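Asp/Glu-specific dipeptidyl-peptidase (Flavobacterium psychrophilum, PDB 5JXF) removes dipeptides from the N-terminus of oligopeptides as a serine peptidase of family S46, with strict specificity for aspartate or glutamate at the P1 position. Local coordinates at residues 279-283 against 665-669; 313-317 against 340-345; 330-334 against 456-462. One frame throughout, in Å; residues are numbered along the deposited sequence.

Interaction 1 (279-283 against 665-669); sequences FTMVM and PAVDA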
loop_
_atom_site.group_PDB
_atom_site.type_symbol
_atom_site.label_atom_id
_atom_site.label_comp_id
_atom_site.label_asym_id
_atom_site.label_seq_id
_atom_site.Cartn_x
_atom_site.Cartn_y
_atom_site.Cartn_z
ATOM N N PHE A 279 21.621 -12.740 -15.582
ATOM C CA PHE A 279 22.583 -11.645 -15.609
ATOM C C PHE A 279 21.972 -10.454 -16.314
ATOM O O PHE A 279 21.283 -10.606 -17.331
ATOM C CB PHE A 279 23.878 -12.054 -16.326
ATOM C CG PHE A 279 24.850 -10.917 -16.509
ATOM C CD1 PHE A 279 25.745 -10.584 -15.514
ATOM C CD2 PHE A 279 24.854 -10.173 -17.676
ATOM C CE1 PHE A 279 26.646 -9.532 -15.689
ATOM C CE2 PHE A 279 25.749 -9.122 -17.851
ATOM C CZ PHE A 279 26.644 -8.807 -16.858
ATOM N N THR A 280 22.220 -9.272 -15.763
ATOM C CA THR A 280 21.860 -8.005 -16.413
ATOM C C THR A 280 22.998 -7.012 -16.266
ATOM O O THR A 280 23.654 -6.962 -15.220
ATOM C CB THR A 280 20.587 -7.334 -15.792
ATOM O OG1 THR A 280 20.867 -6.922 -14.450
ATOM C CG2 THR A 280 19.399 -8.259 -15.780
ATOM N N MET A 281 23.219 -6.219 -17.309
ATOM C CA MET A 281 24.188 -5.151 -17.258
ATOM C C MET A 281 23.547 -3.851 -17.732
ATOM O O MET A 281 22.946 -3.779 -18.807
ATOM C CB MET A 281 25.417 -5.494 -18.114
ATOM C CG MET A 281 26.621 -4.658 -17.794
ATOM S SD MET A 281 27.971 -4.811 -19.008
ATOM C CE MET A 281 27.190 -4.182 -20.459
ATOM N N VAL A 282 23.698 -2.818 -16.919
ATOM C CA VAL A 282 23.162 -1.524 -17.264
ATOM C C VAL A 282 24.301 -0.502 -17.504
ATOM O O VAL A 282 25.167 -0.296 -16.666
ATOM C CB VAL A 282 22.195 -1.038 -16.159
ATOM C CG1 VAL A 282 21.637 0.307 -16.507
ATOM C CG2 VAL A 282 21.037 -2.062 -15.957
ATOM N N MET A 283 24.282 0.121 -18.670
ATOM C CA MET A 283 25.279 1.123 -19.035
ATOM C C MET A 283 24.578 2.476 -19.158
ATOM O O MET A 283 23.535 2.584 -19.786
ATOM C CB MET A 283 25.966 0.739 -20.353
ATOM C CG MET A 283 27.277 1.471 -20.632
ATOM S SD MET A 283 28.127 0.868 -22.154
ATOM C CE MET A 283 27.579 -0.852 -22.043
ATOM N N PRO A 665 20.130 1.157 -21.243
ATOM C CA PRO A 665 19.807 -0.184 -21.715
ATOM C C PRO A 665 20.138 -1.219 -20.665
ATOM O O PRO A 665 21.176 -1.120 -20.037
ATOM C CB PRO A 665 20.712 -0.355 -22.946
ATOM C CG PRO A 665 21.921 0.514 -22.640
ATOM C CD PRO A 665 21.347 1.703 -21.892
ATOM N N ALA A 666 19.275 -2.209 -20.473
ATOM C CA ALA A 666 19.708 -3.389 -19.755
ATOM C C ALA A 666 19.952 -4.486 -20.781
ATOM O O ALA A 666 19.076 -4.801 -21.594
ATOM C CB ALA A 666 18.664 -3.827 -18.684
ATOM N N VAL A 667 21.159 -5.042 -20.759
ATOM C CA VAL A 667 21.514 -6.098 -21.679
ATOM C C VAL A 667 21.787 -7.399 -20.956
ATOM O O VAL A 667 22.212 -7.417 -19.802
ATOM C CB VAL A 667 22.766 -5.727 -22.532
ATOM C CG1 VAL A 667 22.464 -4.484 -23.346
ATOM C CG2 VAL A 667 23.992 -5.545 -21.644
ATOM N N ASP A 668 21.552 -8.492 -21.667
ATOM C CA ASP A 668 21.717 -9.836 -21.119
ATOM C C ASP A 668 23.177 -10.285 -21.239
ATOM O O ASP A 668 24.077 -9.476 -21.571
ATOM C CB ASP A 668 20.774 -10.819 -21.850
ATOM C CG ASP A 668 21.131 -10.996 -23.367
ATOM O OD1 ASP A 668 22.200 -10.539 -23.807
ATOM O OD2 ASP A 668 20.337 -11.587 -24.129
ATOM N N ALA A 669 23.399 -11.578 -21.023
ATOM C CA ALA A 669 24.741 -12.153 -21.031
ATOM C C ALA A 669 25.456 -12.018 -22.376
ATOM O O ALA A 669 26.691 -11.935 -22.409
ATOM C CB ALA A 669 24.686 -13.622 -20.625
HETATM O O HOH W 1 21.328 -12.493 -19.165
#
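Met281 overlaps Val667 on one face of the sheet, the two side chains lying alongside each other and pointing the same way. Met281 CE touches Val667 CG2 at 3.7 Å; the thioether first runs out with CG anti to the backbone N (chi1 -162°) and then bends at chi3, which brings the methyl back to the valine. Beneath them the backbones form an antiparallel hydrogen-bonded pair. Met281 N donates to Val667 O at 2.9 Å, and Val667 N returns the bond to Met281 O, also at 2.9 Å. On the other face Val282 CG2 meets Ala666 CB at 4.0 Å, across a non-hydrogen-bonded pair. Beyond Met281 and Val667, toward Phe279, direct pairing gives way to a water, which donates to Phe279 O and accepts from Ala669 N, while the phenyl ring turns an edge to the carbonyl carbon of Asp668. Asp668 OD1 accepts from Asn672 N, in the turn that follows. Strands 586-591 and 673-680 flank the pair, and Ser662, probably the nucleophile of the charge relay, lies just upstream of 665-669, its side chain about 10 Å from that of Val282. The chemistry is thus divided: main-chain bonds fix the register, apolar side chains meet on both faces, and a water bridges the backbones near Phe279.

Interaction 2 (313-317 against 340-345); sequences REAAL and GVANYW. With ARG (arginine), chain E.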
loop_
_atom_site.group_PDB
_atom_site.type_symbol
_atom_site.label_atom_id
_atom_site.label_comp_id
_atom_site.label_asym_id
_atom_site.label_seq_id
_atom_site.Cartn_x
_atom_site.Cartn_y
_atom_site.Cartn_z
ATOM N N ARG A 313 8.363 22.033 -1.685
ATOM C CA ARG A 313 7.840 21.464 -2.932
ATOM C C ARG A 313 6.402 20.944 -2.776
ATOM O O ARG A 313 5.597 21.021 -3.705
ATOM C CB ARG A 313 8.750 20.337 -3.438
ATOM C CG ARG A 313 10.084 20.846 -3.994
ATOM C CD ARG A 313 10.943 19.753 -4.615
ATOM N NE ARG A 313 12.188 20.316 -5.141
ATOM C CZ ARG A 313 12.733 19.984 -6.310
ATOM N NH1 ARG A 313 12.145 19.074 -7.083
ATOM N NH2 ARG A 313 13.875 20.554 -6.701
ATOM N N GLU A 314 6.082 20.420 -1.601
ATOM C CA GLU A 314 4.738 19.886 -1.369
ATOM C C GLU A 314 3.673 20.973 -1.532
ATOM O O GLU A 314 2.648 20.764 -2.177
ATOM C CB GLU A 314 4.640 19.253 0.025
ATOM C CG GLU A 314 3.332 18.521 0.282
ATOM C CD GLU A 314 2.205 19.464 0.656
ATOM O OE1 GLU A 314 2.492 20.523 1.264
ATOM O OE2 GLU A 314 1.040 19.159 0.317
ATOM N N ALA A 315 3.920 22.133 -0.935
ATOM C CA ALA A 315 2.993 23.248 -1.051
ATOM C C ALA A 315 2.862 23.684 -2.517
ATOM O O ALA A 315 1.751 23.890 -3.003
ATOM C CB ALA A 315 3.444 24.397 -0.178
ATOM N N ALA A 316 3.991 23.801 -3.224
ATOM C CA ALA A 316 3.978 24.174 -4.644
ATOM C C ALA A 316 3.185 23.194 -5.508
ATOM O O ALA A 316 2.364 23.597 -6.339
ATOM C CB ALA A 316 5.407 24.285 -5.185
ATOM N N LEU A 317 3.454 21.907 -5.319
ATOM C CA LEU A 317 2.809 20.869 -6.106
ATOM C C LEU A 317 1.308 20.789 -5.832
ATOM O O LEU A 317 0.522 20.570 -6.757
ATOM C CB LEU A 317 3.471 19.514 -5.837
ATOM C CG LEU A 317 4.921 19.350 -6.317
ATOM C CD1 LEU A 317 5.541 18.120 -5.691
ATOM C CD2 LEU A 317 4.991 19.272 -7.836
ATOM N N GLY A 340 9.100 17.173 -13.047
ATOM C CA GLY A 340 10.445 17.392 -12.547
ATOM C C GLY A 340 10.470 17.659 -11.056
ATOM O O GLY A 340 11.157 16.963 -10.307
ATOM N N VAL A 341 9.709 18.666 -10.637
ATOM C CA VAL A 341 9.578 19.041 -9.228
ATOM C C VAL A 341 9.087 17.889 -8.359
ATOM O O VAL A 341 9.669 17.612 -7.306
ATOM C CB VAL A 341 8.618 20.246 -9.059
ATOM C CG1 VAL A 341 8.244 20.445 -7.596
ATOM C CG2 VAL A 341 9.263 21.513 -9.622
ATOM N N ALA A 342 8.031 17.220 -8.822
ATOM C CA ALA A 342 7.376 16.128 -8.091
ATOM C C ALA A 342 8.290 14.919 -7.864
ATOM O O ALA A 342 8.260 14.287 -6.812
ATOM C CB ALA A 342 6.105 15.691 -8.839
ATOM N N ASN A 343 9.102 14.610 -8.860
ATOM C CA ASN A 343 10.014 13.477 -8.813
ATOM C C ASN A 343 11.004 13.531 -7.649
ATOM O O ASN A 343 11.178 12.550 -6.927
ATOM C CB ASN A 343 10.786 13.384 -10.130
ATOM C CG ASN A 343 11.543 12.088 -10.258
ATOM O OD1 ASN A 343 11.003 11.007 -9.991
ATOM N ND2 ASN A 343 12.812 12.181 -10.656
ATOM N N TYR A 344 11.657 14.677 -7.466
ATOM C CA TYR A 344 12.580 14.835 -6.343
ATOM C C TYR A 344 11.861 15.025 -4.997
ATOM O O TYR A 344 12.371 14.613 -3.952
ATOM C CB TYR A 344 13.536 16.002 -6.608
ATOM C CG TYR A 344 14.595 15.615 -7.604
ATOM C CD1 TYR A 344 15.646 14.792 -7.227
ATOM C CD2 TYR A 344 14.513 16.015 -8.924
ATOM C CE1 TYR A 344 16.617 14.408 -8.124
ATOM C CE2 TYR A 344 15.487 15.632 -9.841
ATOM C CZ TYR A 344 16.538 14.829 -9.427
ATOM O OH TYR A 344 17.513 14.436 -10.312
ATOM N N TRP A 345 10.684 15.642 -5.024
ATOM C CA TRP A 345 9.885 15.785 -3.809
ATOM C C TRP A 345 9.625 14.420 -3.193
ATOM O O TRP A 345 9.824 14.211 -1.991
ATOM C CB TRP A 345 8.559 16.480 -4.094
ATOM C CG TRP A 345 7.537 16.219 -3.019
ATOM C CD1 TRP A 345 7.476 16.801 -1.774
ATOM C CD2 TRP A 345 6.434 15.296 -3.081
ATOM N NE1 TRP A 345 6.404 16.295 -1.068
ATOM C CE2 TRP A 345 5.749 15.375 -1.846
ATOM C CE3 TRP A 345 5.960 14.414 -4.060
ATOM C CZ2 TRP A 345 4.614 14.603 -1.566
ATOM C CZ3 TRP A 345 4.830 13.652 -3.782
ATOM C CH2 TRP A 345 4.172 13.752 -2.545
HETATM N N ARG E . 11.280 8.359 -10.909
HETATM C CA ARG E . 11.831 8.486 -12.250
HETATM C C ARG E . 13.283 8.964 -12.136
HETATM O O ARG E . 13.546 10.002 -11.537
HETATM C CB ARG E . 10.991 9.452 -13.095
HETATM C CG ARG E . 9.558 8.971 -13.373
HETATM C CD ARG E . 8.746 10.020 -14.136
HETATM N NE ARG E . 8.669 11.282 -13.405
HETATM C CZ ARG E . 7.691 11.601 -12.553
HETATM N NH1 ARG E . 6.690 10.750 -12.328
HETATM N NH2 ARG E . 7.706 12.777 -11.926
#
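Arg313 reaches across to helix 328-357 with almost its whole length. Its CB packs against Trp345 CB at 3.9 Å; CG lies near Val341 CG1, and CD faces both that methyl and the carbonyl oxygen of Val341. CG stands anti to the carbonyl carbon (chi1 -72°) and the chain is extended from there to NE, so the guanidinium is carried past Val341 to the side of Tyr344. At the tip Arg313 NH1 donates to Val341 O at 2.9 Å, in the guanidinium plane and on a lone pair of the carbonyl. The same oxygen accepts the helical bond from Trp345 N, so two donors grip it. Arg313 NH1 also lies 3.4 Å from Tyr344 CB, with the guanidinium and phenol planes steeply inclined, 78° apart. NE forms a salt bridge with Glu410, which fixes the rotation of the group further.

One turn on, Leu317 slides past Val341 in the opposite direction, its CD2 pressed to within 3.5 Å of Val341 CG1, a tight contact. Its other methyl, CD1, sits over one face of the Trp345 indole, offset toward the rim, and touches Ala342 CA at 3.6 Å. Glu314 CB lies 3.6 Å from Trp345 NE1, a buried nitrogen that has no polar partner in the model.

Asn343 points away from this interface into the substrate pocket. Its OD1 accepts from the N of the bound arginine at 2.8 Å, and Asn228 ND2 also donates to OD1. Segments 313-317 and 340-345, on helices 295-325 and 328-357, run roughly antiparallel, 142° between their directions, with helices 386-415 and 460-477 packed alongside.

Interaction 3 (330-334 against 456-462); sequences IKIQY and KDFNSTV. Unlike the reference sequence in segment 456-462: Ser460 (reference Ala).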
loop_
_atom_site.group_PDB
_atom_site.type_symbol
_atom_site.label_atom_id
_atom_site.label_comp_id
_atom_site.label_asym_id
_atom_site.label_seq_id
_atom_site.Cartn_x
_atom_site.Cartn_y
_atom_site.Cartn_z
ATOM N N ILE A 330 -3.809 24.002 -18.966
ATOM C CA ILE A 330 -2.878 24.265 -17.875
ATOM C C ILE A 330 -2.031 23.015 -17.607
ATOM O O ILE A 330 -0.859 23.114 -17.228
ATOM C CB ILE A 330 -3.629 24.713 -16.591
ATOM C CG1 ILE A 330 -4.297 26.071 -16.817
ATOM C CG2 ILE A 330 -2.695 24.796 -15.393
ATOM C CD1 ILE A 330 -4.906 26.674 -15.572
ATOM N N LYS A 331 -2.610 21.839 -17.837
ATOM C CA LYS A 331 -1.853 20.593 -17.728
ATOM C C LYS A 331 -0.763 20.475 -18.807
ATOM O O LYS A 331 0.312 19.934 -18.552
ATOM C CB LYS A 331 -2.782 19.379 -17.799
ATOM C CG LYS A 331 -2.105 18.079 -17.383
ATOM C CD LYS A 331 -2.988 16.860 -17.598
ATOM C CE LYS A 331 -2.373 15.641 -16.930
ATOM N NZ LYS A 331 -3.173 14.404 -17.159
ATOM N N ILE A 332 -1.042 20.964 -20.010
ATOM C CA ILE A 332 -0.052 20.928 -21.086
ATOM C C ILE A 332 1.071 21.930 -20.786
ATOM O O ILE A 332 2.236 21.695 -21.104
ATOM C CB ILE A 332 -0.690 21.239 -22.459
ATOM C CG1 ILE A 332 -1.691 20.156 -22.845
ATOM C CG2 ILE A 332 0.369 21.361 -23.544
ATOM C CD1 ILE A 332 -2.316 20.380 -24.190
ATOM N N GLN A 333 0.703 23.042 -20.159
ATOM C CA GLN A 333 1.661 24.045 -19.722
ATOM C C GLN A 333 2.605 23.535 -18.636
ATOM O O GLN A 333 3.808 23.837 -18.650
ATOM C CB GLN A 333 0.937 25.283 -19.200
ATOM C CG GLN A 333 0.437 26.224 -20.265
ATOM C CD GLN A 333 -0.074 27.517 -19.674
ATOM O OE1 GLN A 333 -0.755 27.520 -18.644
ATOM N NE2 GLN A 333 0.259 28.632 -20.317
ATOM N N TYR A 334 2.058 22.772 -17.691
ATOM C CA TYR A 334 2.796 22.481 -16.469
ATOM C C TYR A 334 3.302 21.053 -16.370
ATOM O O TYR A 334 4.032 20.730 -15.429
ATOM C CB TYR A 334 1.930 22.817 -15.244
ATOM C CG TYR A 334 2.021 24.274 -14.867
ATOM C CD1 TYR A 334 1.241 25.230 -15.508
ATOM C CD2 TYR A 334 2.910 24.700 -13.891
ATOM C CE1 TYR A 334 1.336 26.576 -15.177
ATOM C CE2 TYR A 334 3.008 26.043 -13.551
ATOM C CZ TYR A 334 2.222 26.972 -14.199
ATOM O OH TYR A 334 2.335 28.297 -13.865
ATOM N N LYS A 456 5.089 30.576 -22.729
ATOM C CA LYS A 456 4.158 29.613 -23.312
ATOM C C LYS A 456 3.617 28.702 -22.211
ATOM O O LYS A 456 2.469 28.280 -22.259
ATOM C CB LYS A 456 4.825 28.785 -24.427
ATOM C CG LYS A 456 3.946 27.641 -24.986
ATOM C CD LYS A 456 4.457 27.077 -26.323
ATOM C CE LYS A 456 5.798 26.345 -26.206
ATOM N NZ LYS A 456 5.750 25.055 -25.452
ATOM N N ASP A 457 4.449 28.426 -21.210
ATOM C CA ASP A 457 4.111 27.480 -20.151
ATOM C C ASP A 457 3.785 28.199 -18.840
ATOM O O ASP A 457 3.466 27.568 -17.828
ATOM C CB ASP A 457 5.260 26.487 -19.937
ATOM C CG ASP A 457 5.681 25.787 -21.226
ATOM O OD1 ASP A 457 4.866 25.731 -22.171
ATOM O OD2 ASP A 457 6.824 25.282 -21.297
ATOM N N PHE A 458 3.869 29.524 -18.862
ATOM C CA PHE A 458 3.615 30.313 -17.667
ATOM C C PHE A 458 2.140 30.664 -17.544
ATOM O O PHE A 458 1.529 31.190 -18.477
ATOM C CB PHE A 458 4.452 31.595 -17.664
ATOM C CG PHE A 458 4.190 32.483 -16.478
ATOM C CD1 PHE A 458 4.741 32.191 -15.242
ATOM C CD2 PHE A 458 3.383 33.608 -16.596
ATOM C CE1 PHE A 458 4.501 33.006 -14.146
ATOM C CE2 PHE A 458 3.139 34.424 -15.504
ATOM C CZ PHE A 458 3.699 34.124 -14.279
ATOM N N ASN A 459 1.575 30.372 -16.383
ATOM C CA ASN A 459 0.205 30.754 -16.103
ATOM C C ASN A 459 0.195 31.693 -14.908
ATOM O O ASN A 459 0.510 31.280 -13.791
ATOM C CB ASN A 459 -0.662 29.519 -15.843
ATOM C CG ASN A 459 -2.148 29.839 -15.831
ATOM O OD1 ASN A 459 -2.693 30.273 -14.816
ATOM N ND2 ASN A 459 -2.809 29.626 -16.965
ATOM N N SER A 460 -0.130 32.959 -15.156
ATOM C CA SER A 460 -0.157 33.981 -14.114
ATOM C C SER A 460 -1.013 33.574 -12.909
ATOM O O SER A 460 -0.574 33.698 -11.766
ATOM C CB SER A 460 -0.662 35.305 -14.695
ATOM O OG SER A 460 -1.295 36.096 -13.708
ATOM N N THR A 461 -2.221 33.075 -13.172
ATOM C CA THR A 461 -3.129 32.633 -12.110
ATOM C C THR A 461 -2.488 31.572 -11.212
ATOM O O THR A 461 -2.510 31.694 -9.987
ATOM C CB THR A 461 -4.443 32.075 -12.687
ATOM O OG1 THR A 461 -5.018 33.035 -13.582
ATOM C CG2 THR A 461 -5.430 31.768 -11.572
ATOM N N VAL A 462 -1.900 30.545 -11.824
ATOM C CA VAL A 462 -1.220 29.492 -11.074
ATOM C C VAL A 462 -0.058 30.020 -10.227
ATOM O O VAL A 462 0.029 29.747 -9.029
ATOM C CB VAL A 462 -0.671 28.400 -12.012
ATOM C CG1 VAL A 462 0.074 27.335 -11.212
ATOM C CG2 VAL A 462 -1.799 27.781 -12.826
#
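Gln333 lays its extended side chain along the turn at 456-459. CG stands anti to the carbonyl carbon (chi1 -80°) and the chain continues straight, so that the terminal amide reaches the main chain where helix 452-456 ends. There NE2 donates to Lys456 O at 3.0 Å, approaching from above the carbonyl plane, while OE1 receives a weak bond from Asn459 ND2 at 3.4 Å, the two amide planes standing nearly perpendicular. With an alanine here, Lys456 O would probably lose its side-chain donor and the Asn459 amide group would be left without a partner across the contact. Asn459 is the N-cap of helix 460-477: with CG anti to its backbone N (chi1 -168°), its OD1 accepts from Val462 N at 3.1 Å, in the carbonyl plane and on a lone pair, and its ND2 is left turned toward Gln333 and Ile330. Tyr334 comes from the opposite direction to Val462, placing CZ 3.7 Å from Val462 CG1, and meets Asn459 CB at the edge of its ring. The phenol oxygen accepts a weak bond from Asn459 N, but its stronger partner is Glu417. Ile330 CG2 completes the apolar side at 4.0 Å from Val462 CG2. Thus the early part of helix 328-357 packs against the start of helix 460-477, while Phe323 of helix 295-325 touches both Ile330 and Val462.

How the interactions relate
Of the segments in these contacts, strand 279-284 comes first along the chain, after the strands of another antiparallel sheet. It pairs with strand 665-667, far downstream; interaction 1 therefore closes a long, largely helical loop in which the other two contacts are nested. Helix 295-325 follows, then helix 328-357 turns back on it, and interaction 2 closes this short hairpin. Interaction 3 closes a loop of 121 residues, mostly helical, between helix 328-357 and the start of helix 460-477. Its segments alternate with those of interaction 2, so the two cross, with centres 16 Å apart. Both lie across the chain's centre from interaction 1: they knit the helices together, whereas interaction 1 joins strands of the eight-stranded antiparallel sheet.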